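Local coordinates for hypothetical protein MJ1460 (Methanocaldococcus jannaschii DSM 2661, PDB 2OSO) that is of unknown function but binds a zinc ion through its V4R domain, as a member of the vinyl-4-reductase family, at residues F136-V141 with C151-K156; L84-N89 with Y98-S103; M79-L84 with N104-W109. The protein carries 3 engineered substitutions. All blocks are in the same frame, centred on the assembly; numbering follows the deposited sequence.

Contact 1: residues F136-V141 with C151-K156. With ZN (zinc ion), chain B.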
loop_
_atom_site.group_PDB
_atom_site.type_symbol
_atom_site.label_atom_id
_atom_site.label_comp_id
_atom_site.label_asym_id
_atom_site.label_seq_id
_atom_site.Cartn_x
_atom_site.Cartn_y
_atom_site.Cartn_z
ATOM N N PHE A 136 -4.197 10.311 22.029
ATOM C CA PHE A 136 -3.399 9.182 22.520
ATOM C C PHE A 136 -2.019 9.147 21.896
ATOM O O PHE A 136 -1.850 9.486 20.702
ATOM C CB PHE A 136 -4.086 7.849 22.236
ATOM C CG PHE A 136 -5.340 7.615 23.052
ATOM C CD1 PHE A 136 -5.279 7.017 24.301
ATOM C CD2 PHE A 136 -6.585 8.040 22.575
ATOM C CE1 PHE A 136 -6.425 6.814 25.053
ATOM C CE2 PHE A 136 -7.758 7.836 23.335
ATOM C CZ PHE A 136 -7.669 7.222 24.561
ATOM N N VAL A 137 -1.023 8.725 22.691
ATOM C CA VAL A 137 0.261 8.297 22.142
ATOM C C VAL A 137 0.474 6.795 22.378
ATOM O O VAL A 137 0.312 6.315 23.477
ATOM C CB VAL A 137 1.444 9.059 22.761
ATOM C CG1 VAL A 137 2.733 8.452 22.333
ATOM C CG2 VAL A 137 1.372 10.569 22.355
ATOM N N VAL A 138 0.829 6.072 21.319
ATOM C CA VAL A 138 0.969 4.606 21.356
ATOM C C VAL A 138 2.404 4.256 20.991
ATOM O O VAL A 138 2.934 4.682 19.943
ATOM C CB VAL A 138 -0.059 3.926 20.414
ATOM C CG1 VAL A 138 0.051 2.339 20.418
ATOM C CG2 VAL A 138 -1.480 4.384 20.788
ATOM N N ASN A 139 3.055 3.518 21.883
ATOM C CA ASN A 139 4.436 3.183 21.741
ATOM C C ASN A 139 4.617 1.656 21.843
ATOM O O ASN A 139 4.198 1.045 22.794
ATOM C CB ASN A 139 5.233 3.920 22.810
ATOM C CG ASN A 139 6.714 3.602 22.768
ATOM O OD1 ASN A 139 7.346 3.597 21.693
ATOM N ND2 ASN A 139 7.297 3.383 23.939
ATOM N N GLU A 140 5.234 1.058 20.837
ATOM C CA GLU A 140 5.359 -0.379 20.782
ATOM C C GLU A 140 6.597 -0.679 21.607
ATOM O O GLU A 140 7.667 -0.146 21.329
ATOM C CB GLU A 140 5.491 -0.914 19.326
ATOM C CG GLU A 140 5.487 -2.450 19.256
ATOM C CD GLU A 140 5.611 -2.985 17.845
ATOM O OE1 GLU A 140 6.082 -2.239 16.969
ATOM O OE2 GLU A 140 5.266 -4.166 17.613
ATOM N N VAL A 141 6.428 -1.524 22.621
ATOM C CA VAL A 141 7.489 -1.830 23.574
ATOM C C VAL A 141 7.972 -3.264 23.444
ATOM O O VAL A 141 9.044 -3.583 23.933
ATOM C CB VAL A 141 6.994 -1.520 25.037
ATOM C CG1 VAL A 141 6.578 0.003 25.207
ATOM C CG2 VAL A 141 5.800 -2.449 25.422
ATOM N N CYS A 151 3.161 -8.773 19.585
ATOM C CA CYS A 151 3.596 -7.380 19.770
ATOM C C CYS A 151 2.789 -6.764 20.910
ATOM O O CYS A 151 1.604 -7.102 21.081
ATOM C CB CYS A 151 3.430 -6.566 18.508
ATOM S SG CYS A 151 4.211 -7.219 16.934
ATOM N N VAL A 152 3.417 -5.849 21.645
ATOM C CA VAL A 152 2.811 -5.166 22.774
ATOM C C VAL A 152 2.976 -3.656 22.635
ATOM O O VAL A 152 4.076 -3.134 22.444
ATOM C CB VAL A 152 3.392 -5.627 24.103
ATOM C CG1 VAL A 152 2.726 -4.867 25.268
ATOM C CG2 VAL A 152 3.253 -7.137 24.273
ATOM N N PHE A 153 1.842 -2.978 22.769
ATOM C CA PHE A 153 1.750 -1.527 22.652
ATOM C C PHE A 153 1.278 -0.908 23.975
ATOM O O PHE A 153 0.260 -1.322 24.545
ATOM C CB PHE A 153 0.786 -1.155 21.534
ATOM C CG PHE A 153 1.132 -1.763 20.164
ATOM C CD1 PHE A 153 0.669 -3.041 19.816
ATOM C CD2 PHE A 153 1.865 -1.049 19.233
ATOM C CE1 PHE A 153 0.950 -3.600 18.543
ATOM C CE2 PHE A 153 2.183 -1.620 17.950
ATOM C CZ PHE A 153 1.682 -2.873 17.602
ATOM N N GLU A 154 2.013 0.112 24.404
ATOM C CA GLU A 154 1.688 0.969 25.546
ATOM C C GLU A 154 0.825 2.162 25.054
ATOM O O GLU A 154 1.249 2.882 24.115
ATOM C CB GLU A 154 3.015 1.517 26.050
ATOM C CG GLU A 154 3.209 1.711 27.477
ATOM C CD GLU A 154 4.722 1.688 27.778
ATOM O OE1 GLU A 154 5.475 2.409 27.043
ATOM O OE2 GLU A 154 5.166 0.905 28.653
ATOM N N VAL A 155 -0.370 2.344 25.645
ATOM C CA VAL A 155 -1.315 3.412 25.243
ATOM C C VAL A 155 -1.404 4.462 26.334
ATOM O O VAL A 155 -1.805 4.152 27.464
ATOM C CB VAL A 155 -2.766 2.887 24.966
ATOM C CG1 VAL A 155 -3.709 4.055 24.493
ATOM C CG2 VAL A 155 -2.755 1.765 23.955
ATOM N N LYS A 156 -1.087 5.705 25.978
ATOM C CA LYS A 156 -1.029 6.826 26.896
ATOM C C LYS A 156 -1.952 7.926 26.439
ATOM O O LYS A 156 -2.006 8.281 25.264
ATOM C CB LYS A 156 0.361 7.414 26.944
ATOM C CG LYS A 156 1.365 6.589 27.736
ATOM C CD LYS A 156 2.788 7.120 27.536
ATOM C CE LYS A 156 3.286 6.923 26.090
ATOM N NZ LYS A 156 2.986 5.570 25.455
HETATM ZN ZN ZN B . 5.600 -5.501 16.327
#

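Contact 2: residues L84-N89 with Y98-S103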
loop_
_atom_site.group_PDB
_atom_site.type_symbol
_atom_site.label_atom_id
_atom_site.label_comp_id
_atom_site.label_asym_id
_atom_site.label_seq_id
_atom_site.Cartn_x
_atom_site.Cartn_y
_atom_site.Cartn_z
ATOM N N LEU A 84 -6.018 -8.400 17.288
ATOM C CA LEU A 84 -5.784 -7.348 18.237
ATOM C C LEU A 84 -6.434 -7.770 19.573
ATOM O O LEU A 84 -7.594 -8.132 19.616
ATOM C CB LEU A 84 -6.423 -6.063 17.679
ATOM C CG LEU A 84 -5.956 -4.676 18.073
ATOM C CD1 LEU A 84 -4.441 -4.564 18.027
ATOM C CD2 LEU A 84 -6.672 -3.571 17.186
ATOM N N GLU A 85 -5.645 -7.764 20.640
ATOM C CA GLU A 85 -6.104 -8.120 21.977
ATOM C C GLU A 85 -6.271 -6.842 22.794
ATOM O O GLU A 85 -5.293 -6.184 23.141
ATOM C CB GLU A 85 -5.119 -9.095 22.641
ATOM C CG GLU A 85 -4.934 -10.374 21.845
ATOM C CD GLU A 85 -3.922 -11.376 22.428
ATOM O OE1 GLU A 85 -3.378 -11.184 23.546
ATOM O OE2 GLU A 85 -3.679 -12.376 21.721
ATOM N N ILE A 86 -7.522 -6.500 23.085
ATOM C CA ILE A 86 -7.890 -5.294 23.861
ATOM C C ILE A 86 -9.020 -5.676 24.800
ATOM O O ILE A 86 -10.060 -6.156 24.345
ATOM C CB ILE A 86 -8.419 -4.123 22.959
ATOM C CG1 ILE A 86 -7.614 -4.009 21.648
ATOM C CG2 ILE A 86 -8.471 -2.814 23.746
ATOM C CD1 ILE A 86 -7.847 -2.690 20.835
ATOM N N ASP A 87 -8.809 -5.472 26.099
ATOM C CA ASP A 87 -9.845 -5.637 27.112
ATOM C C ASP A 87 -10.544 -4.295 27.317
ATOM O O ASP A 87 -10.081 -3.458 28.084
ATOM C CB ASP A 87 -9.200 -6.108 28.409
ATOM C CG ASP A 87 -10.237 -6.522 29.490
ATOM O OD1 ASP A 87 -11.411 -6.106 29.384
ATOM O OD2 ASP A 87 -9.856 -7.264 30.438
ATOM N N GLU A 88 -11.681 -4.114 26.656
ATOM C CA GLU A 88 -12.426 -2.862 26.688
ATOM C C GLU A 88 -13.020 -2.490 28.058
ATOM O O GLU A 88 -13.009 -1.328 28.466
ATOM C CB GLU A 88 -13.559 -2.991 25.691
ATOM C CG GLU A 88 -14.582 -1.919 25.734
ATOM C CD GLU A 88 -15.566 -2.072 24.604
ATOM O OE1 GLU A 88 -15.449 -3.061 23.838
ATOM O OE2 GLU A 88 -16.436 -1.206 24.484
ATOM N N ASN A 89 -13.571 -3.470 28.746
ATOM C CA ASN A 89 -14.129 -3.216 30.073
ATOM C C ASN A 89 -13.055 -2.778 31.091
ATOM O O ASN A 89 -13.310 -1.939 31.962
ATOM C CB ASN A 89 -14.941 -4.429 30.533
ATOM C CG ASN A 89 -16.347 -4.458 29.899
ATOM O OD1 ASN A 89 -16.710 -3.569 29.104
ATOM N ND2 ASN A 89 -17.149 -5.463 30.275
ATOM N N TYR A 98 -2.538 2.082 29.266
ATOM C CA TYR A 98 -3.041 0.741 29.030
ATOM C C TYR A 98 -2.049 -0.038 28.194
ATOM O O TYR A 98 -1.049 0.502 27.714
ATOM C CB TYR A 98 -4.390 0.805 28.264
ATOM C CG TYR A 98 -5.344 1.879 28.753
ATOM C CD1 TYR A 98 -6.005 1.746 29.965
ATOM C CD2 TYR A 98 -5.607 3.014 27.986
ATOM C CE1 TYR A 98 -6.838 2.701 30.432
ATOM C CE2 TYR A 98 -6.482 4.002 28.434
ATOM C CZ TYR A 98 -7.106 3.839 29.682
ATOM O OH TYR A 98 -7.994 4.760 30.189
ATOM N N LYS A 99 -2.338 -1.314 28.004
ATOM C CA LYS A 99 -1.533 -2.158 27.156
ATOM C C LYS A 99 -2.470 -2.911 26.278
ATOM O O LYS A 99 -3.507 -3.374 26.734
ATOM C CB LYS A 99 -0.681 -3.137 27.964
ATOM C CG LYS A 99 0.458 -2.448 28.709
ATOM C CD LYS A 99 1.568 -3.416 28.997
ATOM C CE LYS A 99 2.440 -2.995 30.185
ATOM N NZ LYS A 99 3.361 -1.886 29.859
ATOM N N ILE A 100 -2.101 -3.016 25.014
ATOM C CA ILE A 100 -2.817 -3.834 24.057
ATOM C C ILE A 100 -1.806 -4.660 23.254
ATOM O O ILE A 100 -0.643 -4.293 23.108
ATOM C CB ILE A 100 -3.745 -2.968 23.137
ATOM C CG1 ILE A 100 -2.987 -2.065 22.219
ATOM C CG2 ILE A 100 -4.611 -2.046 23.958
ATOM C CD1 ILE A 100 -3.960 -0.979 21.585
ATOM N N LYS A 101 -2.249 -5.798 22.749
ATOM C CA LYS A 101 -1.334 -6.705 22.089
ATOM C C LYS A 101 -1.821 -7.007 20.680
ATOM O O LYS A 101 -3.017 -6.976 20.386
ATOM C CB LYS A 101 -1.163 -7.982 22.895
ATOM C CG LYS A 101 -0.689 -7.808 24.385
ATOM C CD LYS A 101 -0.055 -9.145 24.884
ATOM C CE LYS A 101 0.230 -9.238 26.417
ATOM N NZ LYS A 101 0.614 -10.657 26.864
ATOM N N LEU A 102 -0.879 -7.304 19.805
ATOM C CA LEU A 102 -1.190 -7.845 18.500
ATOM C C LEU A 102 -0.546 -9.249 18.208
ATOM O O LEU A 102 0.668 -9.495 18.383
ATOM C CB LEU A 102 -0.873 -6.796 17.433
ATOM C CG LEU A 102 -1.214 -7.117 15.974
ATOM C CD1 LEU A 102 -2.724 -7.114 15.647
ATOM C CD2 LEU A 102 -0.454 -6.087 15.112
ATOM N N SER A 103 -1.418 -10.198 17.869
ATOM C CA SER A 103 -1.034 -11.558 17.450
ATOM C C SER A 103 -1.088 -11.689 15.925
ATOM O O SER A 103 -1.981 -11.141 15.297
ATOM C CB SER A 103 -2.025 -12.586 18.001
ATOM O OG SER A 103 -1.568 -13.079 19.231
HETATM O O HOH W 1 -5.925 -4.679 26.998
#

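Contact 3: residues M79-L84 with N104-W109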
loop_
_atom_site.group_PDB
_atom_site.type_symbol
_atom_site.label_atom_id
_atom_site.label_comp_id
_atom_site.label_asym_id
_atom_site.label_seq_id
_atom_site.Cartn_x
_atom_site.Cartn_y
_atom_site.Cartn_z
HETATM N N MSE A 79 -8.006 -6.189 7.327
HETATM C CA MSE A 79 -6.755 -5.735 6.754
HETATM C C MSE A 79 -5.715 -6.869 6.683
HETATM O O MSE A 79 -4.702 -6.742 5.988
HETATM C CB MSE A 79 -6.218 -4.587 7.585
HETATM C CG MSE A 79 -6.993 -3.329 7.568
HETATM SE SE MSE A 79 -6.005 -1.886 8.531
HETATM C CE MSE A 79 -4.712 -1.438 7.159
ATOM N N ASN A 80 -5.976 -7.977 7.386
ATOM C CA ASN A 80 -5.036 -9.071 7.531
ATOM C C ASN A 80 -3.808 -8.622 8.316
ATOM O O ASN A 80 -2.656 -9.135 8.159
ATOM C CB ASN A 80 -4.689 -9.722 6.175
ATOM C CG ASN A 80 -4.219 -11.138 6.335
ATOM O OD1 ASN A 80 -4.578 -11.787 7.311
ATOM N ND2 ASN A 80 -3.392 -11.629 5.401
ATOM N N PHE A 81 -4.059 -7.721 9.263
ATOM C CA PHE A 81 -2.990 -7.181 10.132
ATOM C C PHE A 81 -2.854 -7.943 11.459
ATOM O O PHE A 81 -1.958 -7.667 12.237
ATOM C CB PHE A 81 -3.254 -5.666 10.360
ATOM C CG PHE A 81 -2.546 -4.761 9.376
ATOM C CD1 PHE A 81 -2.235 -5.190 8.098
ATOM C CD2 PHE A 81 -2.226 -3.469 9.743
ATOM C CE1 PHE A 81 -1.556 -4.386 7.231
ATOM C CE2 PHE A 81 -1.561 -2.640 8.912
ATOM C CZ PHE A 81 -1.209 -3.087 7.617
ATOM N N GLY A 82 -3.723 -8.935 11.686
ATOM C CA GLY A 82 -3.673 -9.780 12.866
ATOM C C GLY A 82 -4.819 -9.636 13.852
ATOM O O GLY A 82 -5.820 -8.963 13.591
ATOM N N ASP A 83 -4.651 -10.315 14.981
ATOM C CA ASP A 83 -5.656 -10.402 16.050
ATOM C C ASP A 83 -5.263 -9.471 17.178
ATOM O O ASP A 83 -4.323 -9.732 17.936
ATOM C CB ASP A 83 -5.765 -11.823 16.588
ATOM C CG ASP A 83 -5.938 -12.844 15.489
ATOM O OD1 ASP A 83 -7.042 -12.968 14.918
ATOM O OD2 ASP A 83 -4.950 -13.512 15.177
ATOM N N LEU A 84 -6.018 -8.400 17.288
ATOM C CA LEU A 84 -5.784 -7.348 18.237
ATOM C C LEU A 84 -6.434 -7.770 19.573
ATOM O O LEU A 84 -7.594 -8.132 19.616
ATOM C CB LEU A 84 -6.423 -6.063 17.679
ATOM C CG LEU A 84 -5.956 -4.676 18.073
ATOM C CD1 LEU A 84 -4.441 -4.564 18.027
ATOM C CD2 LEU A 84 -6.672 -3.571 17.186
ATOM N N ASN A 104 -0.175 -12.473 15.357
ATOM C CA ASN A 104 -0.096 -12.711 13.882
ATOM C C ASN A 104 -0.008 -11.418 13.032
ATOM O O ASN A 104 -0.796 -11.225 12.076
ATOM C CB ASN A 104 -1.273 -13.614 13.447
ATOM C CG ASN A 104 -1.051 -14.297 12.098
ATOM O OD1 ASN A 104 0.077 -14.599 11.699
ATOM N ND2 ASN A 104 -2.140 -14.524 11.379
ATOM N N PRO A 105 0.950 -10.528 13.365
ATOM C CA PRO A 105 1.104 -9.239 12.690
ATOM C C PRO A 105 1.811 -9.434 11.331
ATOM O O PRO A 105 2.232 -10.537 11.023
ATOM C CB PRO A 105 1.987 -8.458 13.633
ATOM C CG PRO A 105 2.935 -9.558 14.152
ATOM C CD PRO A 105 2.038 -10.759 14.333
ATOM N N PRO A 106 1.880 -8.389 10.501
ATOM C CA PRO A 106 2.706 -8.515 9.302
ATOM C C PRO A 106 4.204 -8.507 9.630
ATOM O O PRO A 106 4.601 -8.250 10.775
ATOM C CB PRO A 106 2.307 -7.284 8.448
ATOM C CG PRO A 106 1.267 -6.597 9.162
ATOM C CD PRO A 106 1.134 -7.113 10.539
ATOM N N TYR A 107 5.008 -8.803 8.613
ATOM C CA TYR A 107 6.448 -8.701 8.667
ATOM C C TYR A 107 7.094 -9.669 9.640
ATOM O O TYR A 107 8.074 -9.307 10.241
ATOM C CB TYR A 107 6.886 -7.290 9.054
ATOM C CG TYR A 107 6.435 -6.244 8.092
ATOM C CD1 TYR A 107 6.802 -6.327 6.758
ATOM C CD2 TYR A 107 5.711 -5.149 8.511
ATOM C CE1 TYR A 107 6.426 -5.382 5.865
ATOM C CE2 TYR A 107 5.329 -4.164 7.617
ATOM C CZ TYR A 107 5.704 -4.297 6.279
ATOM O OH TYR A 107 5.338 -3.374 5.310
ATOM N N GLN A 108 6.538 -10.867 9.793
ATOM C CA GLN A 108 7.162 -11.910 10.657
ATOM C C GLN A 108 8.462 -12.519 10.079
ATOM O O GLN A 108 9.261 -13.165 10.800
ATOM C CB GLN A 108 6.137 -13.003 10.956
ATOM C CG GLN A 108 4.952 -12.572 11.801
ATOM C CD GLN A 108 3.886 -13.659 11.857
ATOM O OE1 GLN A 108 4.215 -14.825 12.033
ATOM N NE2 GLN A 108 2.625 -13.303 11.614
ATOM N N TRP A 109 8.672 -12.326 8.786
ATOM C CA TRP A 109 9.935 -12.661 8.106
ATOM C C TRP A 109 11.045 -11.640 8.432
ATOM O O TRP A 109 12.183 -11.792 7.976
ATOM C CB TRP A 109 9.729 -12.755 6.593
ATOM C CG TRP A 109 8.946 -11.606 5.981
ATOM C CD1 TRP A 109 7.589 -11.543 5.767
ATOM C CD2 TRP A 109 9.474 -10.363 5.510
ATOM N NE1 TRP A 109 7.255 -10.335 5.234
ATOM C CE2 TRP A 109 8.390 -9.591 5.062
ATOM C CE3 TRP A 109 10.754 -9.822 5.438
ATOM C CZ2 TRP A 109 8.563 -8.311 4.555
ATOM C CZ3 TRP A 109 10.922 -8.556 4.951
ATOM C CH2 TRP A 109 9.853 -7.819 4.517
HETATM O O HOH W 2 -5.290 -13.412 12.354
#

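Contact 1: residues F136-V141 with C151-K156
Glu140 and Cys151, on the two strands of an antiparallel beta hairpin of the V4R domain, bind the same zinc ion, Glu140 through OE2 at 1.9 Å and Cys151 through SG at 2.3 Å. His117 and Cys143 complete the four-residue site. Glu140 holds CG anti to its backbone N (chi1 -174°), and the chain beyond is extended toward the metal.

Five main-chain hydrogen bonds hold the strands in register. Val137 pairs with Lys156, and Asn139 with Glu154, by reciprocal N-H to O bonds; the bond from Val141 N to Val152 O continues the ladder toward the metal. Between these rungs the non-hydrogen-bonded pairs Val138-Val155 and Glu140-Phe153 share one face of the sheet, where Val138, Phe153 and Val155 pack on helix 118-132 while Glu140 reaches the zinc.

Among the apolar contacts, Phe136 CD1 lies 3.4 Å from Val155 CG1, and Val138 CG1 packs on Phe153 CB. The Phe153 ring lies along the Glu140 side chain: Glu140 CG makes a CH-pi contact over its face, 4.1 Å from the ring centroid, and the carboxylate plane is only 11° from that of the ring. The aromatic ring thereby backs the metal ligand.

The other face, with Val137, Asn139, Glu154 and Lys156, is more open. Glu154 OE1 approaches Val141 CG1, while the Lys156 chain, bent at chi3 and chi4, folds back until NZ makes a weak hydrogen bond to Val137 O at 3.4 Å.

Contact 2: residues L84-N89 with Y98-S103
Glu85 turns CG anti to its carbonyl carbon, beside the backbone N (chi1 -59°), and the extended chain beyond carries its carboxylate past Lys101 CB toward Ser103. On the other face of the strand pair, Leu84 and Leu102 both hold CG anti to the backbone N (Leu102 chi1 -176°), and their CD1 atoms meet at 3.9 Å.

The main chains join through the antiparallel hydrogen-bonded pair Glu85-Lys101. Glu85 N donates to Lys101 O at 2.8 Å, and Lys101 N returns a bond to Glu85 O at 3.1 Å. Past this pair the strand 83-85 ends and the chains diverge. A water fills in for the next rung, accepting from Asp87 N and donating to Lys99 O at 2.8 Å. Asp87 then N-caps helix 88-93, its OD1 accepting from Lys90 N. Ile86 and Ile100 lie side by side and touch through their CG2 methyls.

The main polar partner of the Glu85 carboxylate is Lys150, which forms a salt bridge with OE1. The same oxygen rests 3.9 Å from Lys101 CB, while OE2 lies 3.3 Å from Ser103 OG, at best a weak bond. An alanine here would probably leave the Lys150 ammonium without its carboxylate mate and lose both the packing of OE1 against Lys101 CB and CD and the weak approach to Ser103 OG.

This pairing forms the edge of the four-stranded antiparallel sheet within the chain. Strand 98-103 hydrogen-bonds to strand 151-158 along its other side, while Leu84 and Ile86 pack on helix 69-79, and Leu84, Ile100 and Leu102 on helix 118-132.

Contact 3: residues M79-L84 with N104-W109
The Phe81 ring lies between Pro106 on one face and the selenomethionine Met79 on the other. Pro106 CG sits 3.9 Å above the ring plane, offset toward the rim, where it makes a CH-pi contact and comes nearest to CD1; the proline and the phenyl group cross at about a right angle. Met79 CE lies 3.8 Å above the opposite face. Within 104-109, the Trp109 ring carries Tyr107 CA over a face and brings CZ2 to the edge of the Tyr107 ring.

The segment 79-84 leads from helix 69-79, closed by a Schellman motif at Asn80, into strand 83-85, and meets the loop after strand 98-103. Pro106 O of this loop is hydrogen-bonded to His117 NE2, a second-shell contact to the zinc ligand. Gly82 CA is 3.3 Å from Asn104 O; a CB there would clash with that oxygen and also jam against Phe81 O. Phe81 O receives the CA-H of Pro105 at 3.5 Å, but this buried oxygen has no hydrogen-bond partner in the model.

Beside Asn104, a water donates to Asp83 OD2 at 2.8 Å and bonds weakly to Asn104 ND2, while Asp83 OD1 forms a salt bridge with Lys77. Gln108 NE2 steadies the loop, donating to both Asn104 OD1 and Pro105 O within its amide plane. Lys26 of the second subunit donates to Asn80 O and Asn104 O, and Ile28 of that subunit packs on Phe81.

In the fold
All three contacts reach one antiparallel sheet with strand order 83-85, 98-103, 151-158, 135-142. Contact 2 joins its first two strands and contact 1 its last two, their centres about 10 Å apart, with backbone bonds between 98-103 and 151-158 linking them. Contact 3 extends contact 2 beyond the strand ends; the two share Leu84, and their centres are about 14 Å apart. Along the chain, contact 2 falls within the span of contact 3, and contact 1 follows both. Contacts 1 and 3, about 16 Å apart, meet where Pro105 packs on Cys151, so the loop touching the second subunit also borders the zinc site. Helix 118-132 packs against side chains from all three.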